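Local coordinates for dihydroxyacetone kinase (Citrobacter freundii, PDB 1UN8), which phosphorylates dihydroxyacetone to dihydroxyacetone phosphate with ATP and a divalent metal ion, working as a homodimer, at residues S85-I95 against D114-A125; R475-A484 against M532-F543. All coordinates share one frame; numbering follows the deposited sequence.

Interaction 1 (S85-I95 against D114-A125)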
loop_
_atom_site.group_PDB
_atom_site.type_symbol
_atom_site.label_atom_id
_atom_site.label_comp_id
_atom_site.label_asym_id
_atom_site.label_seq_id
_atom_site.Cartn_x
_atom_site.Cartn_y
_atom_site.Cartn_z
ATOM N N SER A 85 16.298 12.247 -11.943
ATOM C CA SER A 85 16.774 13.338 -11.094
ATOM C C SER A 85 16.231 14.711 -11.485
ATOM O O SER A 85 15.999 14.987 -12.668
ATOM C CB SER A 85 18.308 13.402 -11.116
ATOM O OG SER A 85 18.893 12.267 -10.515
ATOM N N PRO A 86 16.035 15.595 -10.488
ATOM C CA PRO A 86 15.529 16.953 -10.726
ATOM C C PRO A 86 16.645 17.708 -11.450
ATOM O O PRO A 86 17.798 17.278 -11.419
ATOM C CB PRO A 86 15.313 17.503 -9.317
ATOM C CG PRO A 86 15.245 16.283 -8.436
ATOM C CD PRO A 86 16.261 15.368 -9.053
ATOM N N SER A 87 16.316 18.817 -12.103
ATOM C CA SER A 87 17.330 19.597 -12.819
ATOM C C SER A 87 18.154 20.436 -11.840
ATOM O O SER A 87 17.714 20.697 -10.721
ATOM C CB SER A 87 16.661 20.532 -13.820
ATOM O OG SER A 87 15.985 21.574 -13.139
ATOM N N VAL A 88 19.348 20.854 -12.262
ATOM C CA VAL A 88 20.205 21.680 -11.415
ATOM C C VAL A 88 19.439 22.960 -11.053
ATOM O O VAL A 88 19.414 23.397 -9.900
ATOM C CB VAL A 88 21.508 22.054 -12.154
ATOM C CG1 VAL A 88 22.389 22.922 -11.267
ATOM C CG2 VAL A 88 22.248 20.798 -12.551
ATOM N N ASP A 89 18.803 23.533 -12.064
ATOM C CA ASP A 89 18.010 24.742 -11.921
ATOM C C ASP A 89 16.993 24.572 -10.793
ATOM O O ASP A 89 16.846 25.432 -9.910
ATOM C CB ASP A 89 17.272 24.997 -13.228
ATOM C CG ASP A 89 17.230 26.455 -13.597
ATOM O OD1 ASP A 89 16.743 27.273 -12.773
ATOM O OD2 ASP A 89 17.690 26.778 -14.719
ATOM N N ALA A 90 16.283 23.452 -10.832
ATOM C CA ALA A 90 15.279 23.179 -9.832
ATOM C C ALA A 90 15.853 23.186 -8.424
ATOM O O ALA A 90 15.315 23.849 -7.535
ATOM C CB ALA A 90 14.611 21.840 -10.124
ATOM N N VAL A 91 16.946 22.456 -8.215
ATOM C CA VAL A 91 17.535 22.374 -6.891
ATOM C C VAL A 91 17.948 23.747 -6.392
ATOM O O VAL A 91 17.689 24.103 -5.241
ATOM C CB VAL A 91 18.762 21.422 -6.863
ATOM C CG1 VAL A 91 19.361 21.372 -5.450
ATOM C CG2 VAL A 91 18.346 20.025 -7.291
ATOM N N LEU A 92 18.580 24.524 -7.262
ATOM C CA LEU A 92 19.020 25.859 -6.876
ATOM C C LEU A 92 17.816 26.676 -6.416
ATOM O O LEU A 92 17.821 27.257 -5.324
ATOM C CB LEU A 92 19.703 26.554 -8.058
ATOM C CG LEU A 92 20.305 27.931 -7.756
ATOM C CD1 LEU A 92 21.209 27.839 -6.529
ATOM C CD2 LEU A 92 21.082 28.434 -8.974
ATOM N N THR A 93 16.782 26.706 -7.256
ATOM C CA THR A 93 15.564 27.437 -6.961
ATOM C C THR A 93 15.055 27.151 -5.561
ATOM O O THR A 93 14.597 28.059 -4.864
ATOM C CB THR A 93 14.474 27.084 -7.967
ATOM O OG1 THR A 93 14.909 27.462 -9.276
ATOM C CG2 THR A 93 13.182 27.800 -7.635
ATOM N N ALA A 94 15.125 25.896 -5.139
ATOM C CA ALA A 94 14.665 25.539 -3.799
ATOM C C ALA A 94 15.567 26.139 -2.721
ATOM O O ALA A 94 15.092 26.632 -1.706
ATOM C CB ALA A 94 14.619 24.024 -3.654
ATOM N N ILE A 95 16.872 26.078 -2.949
ATOM C CA ILE A 95 17.850 26.599 -1.998
ATOM C C ILE A 95 17.583 28.085 -1.752
ATOM O O ILE A 95 17.404 28.517 -0.611
ATOM C CB ILE A 95 19.311 26.409 -2.538
ATOM C CG1 ILE A 95 19.807 24.982 -2.267
ATOM C CG2 ILE A 95 20.254 27.403 -1.856
ATOM C CD1 ILE A 95 18.807 23.904 -2.611
ATOM N N ASP A 114 21.431 12.522 -8.927
ATOM C CA ASP A 114 21.170 13.425 -7.821
ATOM C C ASP A 114 22.435 14.073 -7.284
ATOM O O ASP A 114 22.446 15.265 -6.983
ATOM C CB ASP A 114 20.458 12.694 -6.687
ATOM C CG ASP A 114 19.064 12.277 -7.060
ATOM O OD1 ASP A 114 18.564 12.803 -8.080
ATOM O OD2 ASP A 114 18.473 11.435 -6.344
ATOM N N ARG A 115 23.497 13.287 -7.163
ATOM C CA ARG A 115 24.760 13.795 -6.659
ATOM C C ARG A 115 25.289 14.896 -7.563
ATOM O O ARG A 115 25.711 15.949 -7.092
ATOM C CB ARG A 115 25.778 12.656 -6.563
ATOM C CG ARG A 115 25.390 11.592 -5.544
ATOM C CD ARG A 115 26.364 10.431 -5.512
ATOM N NE ARG A 115 27.760 10.855 -5.447
ATOM C CZ ARG A 115 28.712 10.172 -4.819
ATOM N NH1 ARG A 115 28.423 9.034 -4.193
ATOM N NH2 ARG A 115 29.956 10.617 -4.815
ATOM N N LEU A 116 25.256 14.661 -8.865
ATOM C CA LEU A 116 25.744 15.653 -9.803
ATOM C C LEU A 116 24.845 16.886 -9.890
ATOM O O LEU A 116 25.337 18.007 -9.965
ATOM C CB LEU A 116 25.900 15.037 -11.194
ATOM C CG LEU A 116 26.920 13.907 -11.315
ATOM C CD1 LEU A 116 27.053 13.507 -12.772
ATOM C CD2 LEU A 116 28.268 14.355 -10.769
ATOM N N ASN A 117 23.532 16.694 -9.879
ATOM C CA ASN A 117 22.645 17.842 -9.995
ATOM C C ASN A 117 22.500 18.662 -8.735
ATOM O O ASN A 117 22.479 19.885 -8.807
ATOM C CB ASN A 117 21.279 17.424 -10.518
ATOM C CG ASN A 117 21.260 17.317 -12.024
ATOM O OD1 ASN A 117 22.309 17.326 -12.678
ATOM N ND2 ASN A 117 20.061 17.211 -12.589
ATOM N N PHE A 118 22.389 18.014 -7.583
ATOM C CA PHE A 118 22.293 18.771 -6.347
ATOM C C PHE A 118 23.671 19.389 -6.121
ATOM O O PHE A 118 23.786 20.479 -5.574
ATOM C CB PHE A 118 21.940 17.871 -5.160
ATOM C CG PHE A 118 20.484 17.525 -5.056
ATOM C CD1 PHE A 118 19.907 16.601 -5.915
ATOM C CD2 PHE A 118 19.691 18.118 -4.081
ATOM C CE1 PHE A 118 18.559 16.270 -5.805
ATOM C CE2 PHE A 118 18.344 17.796 -3.961
ATOM C CZ PHE A 118 17.775 16.872 -4.822
ATOM N N GLY A 119 24.712 18.683 -6.556
ATOM C CA GLY A 119 26.070 19.166 -6.392
ATOM C C GLY A 119 26.351 20.456 -7.149
ATOM O O GLY A 119 26.815 21.432 -6.559
ATOM N N LEU A 120 26.095 20.476 -8.453
ATOM C CA LEU A 120 26.330 21.697 -9.204
ATOM C C LEU A 120 25.462 22.799 -8.593
ATOM O O LEU A 120 25.853 23.966 -8.571
ATOM C CB LEU A 120 25.981 21.514 -10.679
ATOM C CG LEU A 120 26.167 22.758 -11.558
ATOM C CD1 LEU A 120 27.492 23.444 -11.245
ATOM C CD2 LEU A 120 26.112 22.351 -13.029
ATOM N N ALA A 121 24.295 22.421 -8.081
ATOM C CA ALA A 121 23.395 23.386 -7.461
ATOM C C ALA A 121 24.035 24.008 -6.220
ATOM O O ALA A 121 24.013 25.221 -6.046
ATOM C CB ALA A 121 22.070 22.716 -7.085
ATOM N N ALA A 122 24.588 23.168 -5.356
ATOM C CA ALA A 122 25.238 23.642 -4.144
ATOM C C ALA A 122 26.370 24.607 -4.513
ATOM O O ALA A 122 26.563 25.639 -3.860
ATOM C CB ALA A 122 25.793 22.461 -3.357
ATOM N N GLU A 123 27.107 24.261 -5.564
ATOM C CA GLU A 123 28.219 25.079 -6.017
ATOM C C GLU A 123 27.743 26.436 -6.484
ATOM O O GLU A 123 28.342 27.456 -6.147
ATOM C CB GLU A 123 28.977 24.380 -7.149
ATOM C CG GLU A 123 29.654 23.108 -6.696
ATOM C CD GLU A 123 30.633 23.361 -5.572
ATOM O OE1 GLU A 123 30.800 22.470 -4.706
ATOM O OE2 GLU A 123 31.246 24.453 -5.556
ATOM N N LYS A 124 26.671 26.453 -7.263
ATOM C CA LYS A 124 26.131 27.711 -7.759
ATOM C C LYS A 124 25.542 28.515 -6.608
ATOM O O LYS A 124 25.497 29.746 -6.654
ATOM C CB LYS A 124 25.054 27.458 -8.818
ATOM C CG LYS A 124 25.597 26.976 -10.139
ATOM C CD LYS A 124 24.535 27.037 -11.222
ATOM C CE LYS A 124 25.154 26.767 -12.592
ATOM N NZ LYS A 124 24.184 26.993 -13.700
ATOM N N ALA A 125 25.102 27.813 -5.572
ATOM C CA ALA A 125 24.508 28.463 -4.415
ATOM C C ALA A 125 25.597 29.143 -3.603
ATOM O O ALA A 125 25.434 30.269 -3.135
ATOM C CB ALA A 125 23.777 27.438 -3.557
#
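At the edge of the substrate site, the loop of S85 and P86 meets the start of the segment bearing D114, a dihydroxyacetone-binding residue. The S85 hydroxyl donates to D114, with OG 2.5 Å from OD1 and well above the carboxylate plane, which probably helps hold the rotation of this acid. One turn on, N117 ND2 donates to P86 O in the planes of both amide and carbonyl and almost straight (168°); the modelled length, 2.5 Å, is doubtfully short.

Beyond these polar links the axes of segments 88-95 and 114-125 pass within 8.0 Å and cross at -48°, packing through aliphatic branches. V91 CG2 lies over the centre of the F118 ring, 3.8 Å from its centroid, a CH-pi contact, while CG1, anti to the backbone N (chi1 180°), is wedged between F118 CD2 and A121 CB. V88 sends CG1 to L120 CG (3.8 Å) and CG2 to the N117 amide. L92 CD1 and I95 CG2 both rest on A125 CB.

Underneath, I95 and F118 reach strand 104-109, and P86 and A90 reach strand 76-80. R115, L116, L120 and E123 pack against the second subunit, where R115 NE donates to Y467 O of that subunit.

Interaction 2 (R475-A484 against M532-F543)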
loop_
_atom_site.group_PDB
_atom_site.type_symbol
_atom_site.label_atom_id
_atom_site.label_comp_id
_atom_site.label_asym_id
_atom_site.label_seq_id
_atom_site.Cartn_x
_atom_site.Cartn_y
_atom_site.Cartn_z
ATOM N N ARG A 475 -36.636 -19.722 -6.594
ATOM C CA ARG A 475 -36.397 -21.135 -6.852
ATOM C C ARG A 475 -35.701 -21.956 -5.769
ATOM O O ARG A 475 -34.811 -22.759 -6.061
ATOM C CB ARG A 475 -35.644 -21.303 -8.183
ATOM C CG ARG A 475 -36.319 -20.588 -9.357
ATOM C CD ARG A 475 -35.781 -21.053 -10.714
ATOM N NE ARG A 475 -36.024 -22.477 -10.939
ATOM C CZ ARG A 475 -35.147 -23.444 -10.682
ATOM N NH1 ARG A 475 -33.953 -23.141 -10.197
ATOM N NH2 ARG A 475 -35.469 -24.718 -10.882
ATOM N N THR A 476 -36.116 -21.769 -4.521
ATOM C CA THR A 476 -35.554 -22.550 -3.419
ATOM C C THR A 476 -36.724 -23.158 -2.663
ATOM O O THR A 476 -37.881 -22.833 -2.941
ATOM C CB THR A 476 -34.747 -21.684 -2.438
ATOM O OG1 THR A 476 -35.645 -20.963 -1.581
ATOM C CG2 THR A 476 -33.866 -20.704 -3.200
ATOM N N MET A 477 -36.431 -24.022 -1.700
ATOM C CA MET A 477 -37.488 -24.657 -0.923
ATOM C C MET A 477 -38.517 -23.641 -0.404
ATOM O O MET A 477 -39.668 -23.986 -0.147
ATOM C CB MET A 477 -36.877 -25.424 0.238
ATOM C CG MET A 477 -36.179 -24.562 1.244
ATOM S SD MET A 477 -35.386 -25.623 2.448
ATOM C CE MET A 477 -36.758 -25.955 3.536
ATOM N N ILE A 478 -38.101 -22.387 -0.268
ATOM C CA ILE A 478 -38.992 -21.340 0.209
ATOM C C ILE A 478 -40.262 -21.282 -0.635
ATOM O O ILE A 478 -41.362 -21.089 -0.106
ATOM C CB ILE A 478 -38.302 -19.954 0.151
ATOM C CG1 ILE A 478 -37.011 -19.971 0.981
ATOM C CG2 ILE A 478 -39.249 -18.872 0.656
ATOM C CD1 ILE A 478 -37.216 -20.270 2.440
ATOM N N ASP A 479 -40.110 -21.456 -1.947
ATOM C CA ASP A 479 -41.250 -21.401 -2.859
ATOM C C ASP A 479 -42.377 -22.381 -2.555
ATOM O O ASP A 479 -43.514 -22.177 -2.979
ATOM C CB ASP A 479 -40.782 -21.600 -4.296
ATOM C CG ASP A 479 -39.661 -20.668 -4.658
ATOM O OD1 ASP A 479 -39.904 -19.445 -4.681
ATOM O OD2 ASP A 479 -38.542 -21.139 -4.931
ATOM N N ALA A 480 -42.062 -23.439 -1.821
ATOM C CA ALA A 480 -43.066 -24.420 -1.461
ATOM C C ALA A 480 -43.384 -24.298 0.033
ATOM O O ALA A 480 -44.530 -24.476 0.448
ATOM C CB ALA A 480 -42.559 -25.840 -1.787
ATOM N N LEU A 481 -42.369 -23.973 0.831
ATOM C CA LEU A 481 -42.533 -23.858 2.278
ATOM C C LEU A 481 -43.471 -22.737 2.700
ATOM O O LEU A 481 -44.411 -22.960 3.456
ATOM C CB LEU A 481 -41.177 -23.646 2.957
ATOM C CG LEU A 481 -40.874 -24.395 4.261
ATOM C CD1 LEU A 481 -40.045 -23.490 5.143
ATOM C CD2 LEU A 481 -42.134 -24.810 4.978
ATOM N N GLN A 482 -43.208 -21.531 2.218
ATOM C CA GLN A 482 -44.034 -20.385 2.575
ATOM C C GLN A 482 -45.513 -20.619 2.290
ATOM O O GLN A 482 -46.352 -20.436 3.167
ATOM C CB GLN A 482 -43.560 -19.137 1.833
ATOM C CG GLN A 482 -44.262 -17.887 2.282
ATOM C CD GLN A 482 -43.313 -16.719 2.421
ATOM O OE1 GLN A 482 -42.729 -16.248 1.438
ATOM N NE2 GLN A 482 -43.144 -16.248 3.653
ATOM N N PRO A 483 -45.849 -21.027 1.054
ATOM C CA PRO A 483 -47.250 -21.275 0.713
ATOM C C PRO A 483 -47.876 -22.218 1.727
ATOM O O PRO A 483 -48.975 -21.964 2.224
ATOM C CB PRO A 483 -47.155 -21.905 -0.676
ATOM C CG PRO A 483 -45.954 -21.255 -1.255
ATOM C CD PRO A 483 -44.978 -21.288 -0.109
ATOM N N ALA A 484 -47.151 -23.292 2.036
ATOM C CA ALA A 484 -47.610 -24.298 2.984
ATOM C C ALA A 484 -47.792 -23.724 4.379
ATOM O O ALA A 484 -48.813 -23.971 5.023
ATOM C CB ALA A 484 -46.627 -25.466 3.024
ATOM N N MET A 532 -37.448 -28.850 -11.805
ATOM C CA MET A 532 -37.958 -28.528 -10.477
ATOM C C MET A 532 -36.831 -28.411 -9.470
ATOM O O MET A 532 -35.898 -29.224 -9.472
ATOM C CB MET A 532 -38.955 -29.590 -10.001
ATOM C CG MET A 532 -39.709 -29.187 -8.736
ATOM S SD MET A 532 -41.026 -30.332 -8.292
ATOM C CE MET A 532 -42.420 -29.613 -9.136
ATOM N N ASP A 533 -36.908 -27.391 -8.620
ATOM C CA ASP A 533 -35.892 -27.206 -7.595
ATOM C C ASP A 533 -36.029 -28.332 -6.571
ATOM O O ASP A 533 -37.127 -28.629 -6.106
ATOM C CB ASP A 533 -36.074 -25.865 -6.899
ATOM C CG ASP A 533 -35.174 -25.720 -5.692
ATOM O OD1 ASP A 533 -33.938 -25.772 -5.871
ATOM O OD2 ASP A 533 -35.701 -25.564 -4.568
ATOM N N PRO A 534 -34.914 -28.983 -6.213
ATOM C CA PRO A 534 -34.942 -30.082 -5.238
ATOM C C PRO A 534 -35.527 -29.658 -3.887
ATOM O O PRO A 534 -36.343 -30.376 -3.295
ATOM C CB PRO A 534 -33.473 -30.476 -5.127
ATOM C CG PRO A 534 -32.929 -30.110 -6.469
ATOM C CD PRO A 534 -33.549 -28.766 -6.713
ATOM N N GLY A 535 -35.110 -28.490 -3.411
ATOM C CA GLY A 535 -35.609 -28.000 -2.145
ATOM C C GLY A 535 -37.122 -27.976 -2.102
ATOM O O GLY A 535 -37.736 -28.584 -1.230
ATOM N N ALA A 536 -37.726 -27.277 -3.055
ATOM C CA ALA A 536 -39.168 -27.159 -3.136
ATOM C C ALA A 536 -39.849 -28.521 -3.217
ATOM O O ALA A 536 -40.781 -28.813 -2.457
ATOM C CB ALA A 536 -39.541 -26.306 -4.345
ATOM N N GLN A 537 -39.387 -29.352 -4.144
ATOM C CA GLN A 537 -39.958 -30.686 -4.322
ATOM C C GLN A 537 -39.898 -31.473 -3.007
ATOM O O GLN A 537 -40.890 -32.064 -2.580
ATOM C CB GLN A 537 -39.207 -31.433 -5.440
ATOM C CG GLN A 537 -39.188 -32.958 -5.317
ATOM C CD GLN A 537 -40.461 -33.620 -5.781
ATOM O OE1 GLN A 537 -41.513 -32.987 -5.899
ATOM N NE2 GLN A 537 -40.377 -34.909 -6.034
ATOM N N ARG A 538 -38.734 -31.472 -2.366
ATOM C CA ARG A 538 -38.568 -32.192 -1.104
ATOM C C ARG A 538 -39.612 -31.725 -0.097
ATOM O O ARG A 538 -40.217 -32.516 0.630
ATOM C CB ARG A 538 -37.182 -31.959 -0.548
ATOM N N LEU A 539 -39.819 -30.424 -0.080
ATOM C CA LEU A 539 -40.763 -29.816 0.818
ATOM C C LEU A 539 -42.180 -30.245 0.497
ATOM O O LEU A 539 -42.951 -30.610 1.381
ATOM C CB LEU A 539 -40.632 -28.327 0.682
ATOM C CG LEU A 539 -40.826 -27.611 1.989
ATOM C CD1 LEU A 539 -39.775 -26.517 2.091
ATOM C CD2 LEU A 539 -42.263 -27.099 2.070
ATOM N N ALA A 540 -42.518 -30.207 -0.783
ATOM C CA ALA A 540 -43.848 -30.591 -1.217
ATOM C C ALA A 540 -44.125 -32.057 -0.908
ATOM O O ALA A 540 -45.239 -32.422 -0.538
ATOM C CB ALA A 540 -44.007 -30.322 -2.718
ATOM N N MET A 541 -43.121 -32.906 -1.051
ATOM C CA MET A 541 -43.338 -34.314 -0.777
ATOM C C MET A 541 -43.518 -34.557 0.718
ATOM O O MET A 541 -44.252 -35.453 1.129
ATOM C CB MET A 541 -42.182 -35.137 -1.338
ATOM C CG MET A 541 -42.103 -35.079 -2.844
ATOM S SD MET A 541 -43.657 -35.565 -3.646
ATOM C CE MET A 541 -44.454 -33.965 -3.961
ATOM N N VAL A 542 -42.859 -33.746 1.535
ATOM C CA VAL A 542 -42.999 -33.897 2.967
ATOM C C VAL A 542 -44.454 -33.640 3.334
ATOM O O VAL A 542 -45.100 -34.473 3.966
ATOM C CB VAL A 542 -42.090 -32.917 3.725
ATOM C CG1 VAL A 542 -42.486 -32.866 5.194
ATOM C CG2 VAL A 542 -40.644 -33.365 3.603
ATOM N N PHE A 543 -44.984 -32.496 2.930
ATOM C CA PHE A 543 -46.368 -32.199 3.240
ATOM C C PHE A 543 -47.340 -33.197 2.630
ATOM O O PHE A 543 -48.358 -33.536 3.237
ATOM C CB PHE A 543 -46.718 -30.787 2.807
ATOM C CG PHE A 543 -46.246 -29.749 3.767
ATOM C CD1 PHE A 543 -44.982 -29.198 3.648
ATOM C CD2 PHE A 543 -47.039 -29.373 4.835
ATOM C CE1 PHE A 543 -44.509 -28.288 4.578
ATOM C CE2 PHE A 543 -46.578 -28.463 5.774
ATOM C CZ PHE A 543 -45.306 -27.919 5.645
#
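L539 is the main bump of this contact, pushed into a hollow formed by M477, A480 and L481. Its CD1 lies 3.4 Å from M477 CE and against L481 CG, and its CD2 lies on the L481 backbone; the fit is very tight as modelled, and the exact placement of the two leucines is less certain. The L539 side chain crosses those of M477 and L481 at about a right angle. M477 curls round to meet it: CG sits between the backbone N and the carbonyl carbon (chi1 65°), and a bend at chi3 brings the methyl back over CD1.

The closest backbone approach is beside G535. With no side chain there, the M477 backbone settles onto the turn, its CA 3.4 Å from A536 N and its CB on the G535 carbonyl. Next to it the A480 methyl rests on A536 O and CB.

This is the ATP-binding end of the eight-helix barrel, where T476, M477, D533, P534 and G535 all belong to the nucleotide site, and M477 also approaches the lipid bound within. D533 is the N-cap of helix 534-547, its OD2 accepting from A536 N at 3.1 Å. R475 lays one face of its guanidinium over D533 CB, while its NE donates to T509 O. The axes of 478-484 and 534-543 diverge by 35°, and toward their C-terminal ends A484 CB stands over the centre of the F543 ring, 3.9 Å from the centroid.

In the fold
Interaction 1 belongs to the DhaK part and interaction 2 to the DhaL part, on opposite sides of the chain's centre with about 61 Å between their nearest atoms; they share no helix or strand. Each is largely buried and joins helices at a site, the first for dihydroxyacetone and the second for ATP. In 85-95 against 114-125 the helices lie beside a beta sheet, hydrogen bonds span the loop end, and the second subunit covers part of the outside. In 475-484 against 532-543 there is no sheet and no other chain: the D533 cap lies within its own segment, and the two segments are joined mainly by apolar side chains and close backbone packing, with a guanidinium face at the loop end.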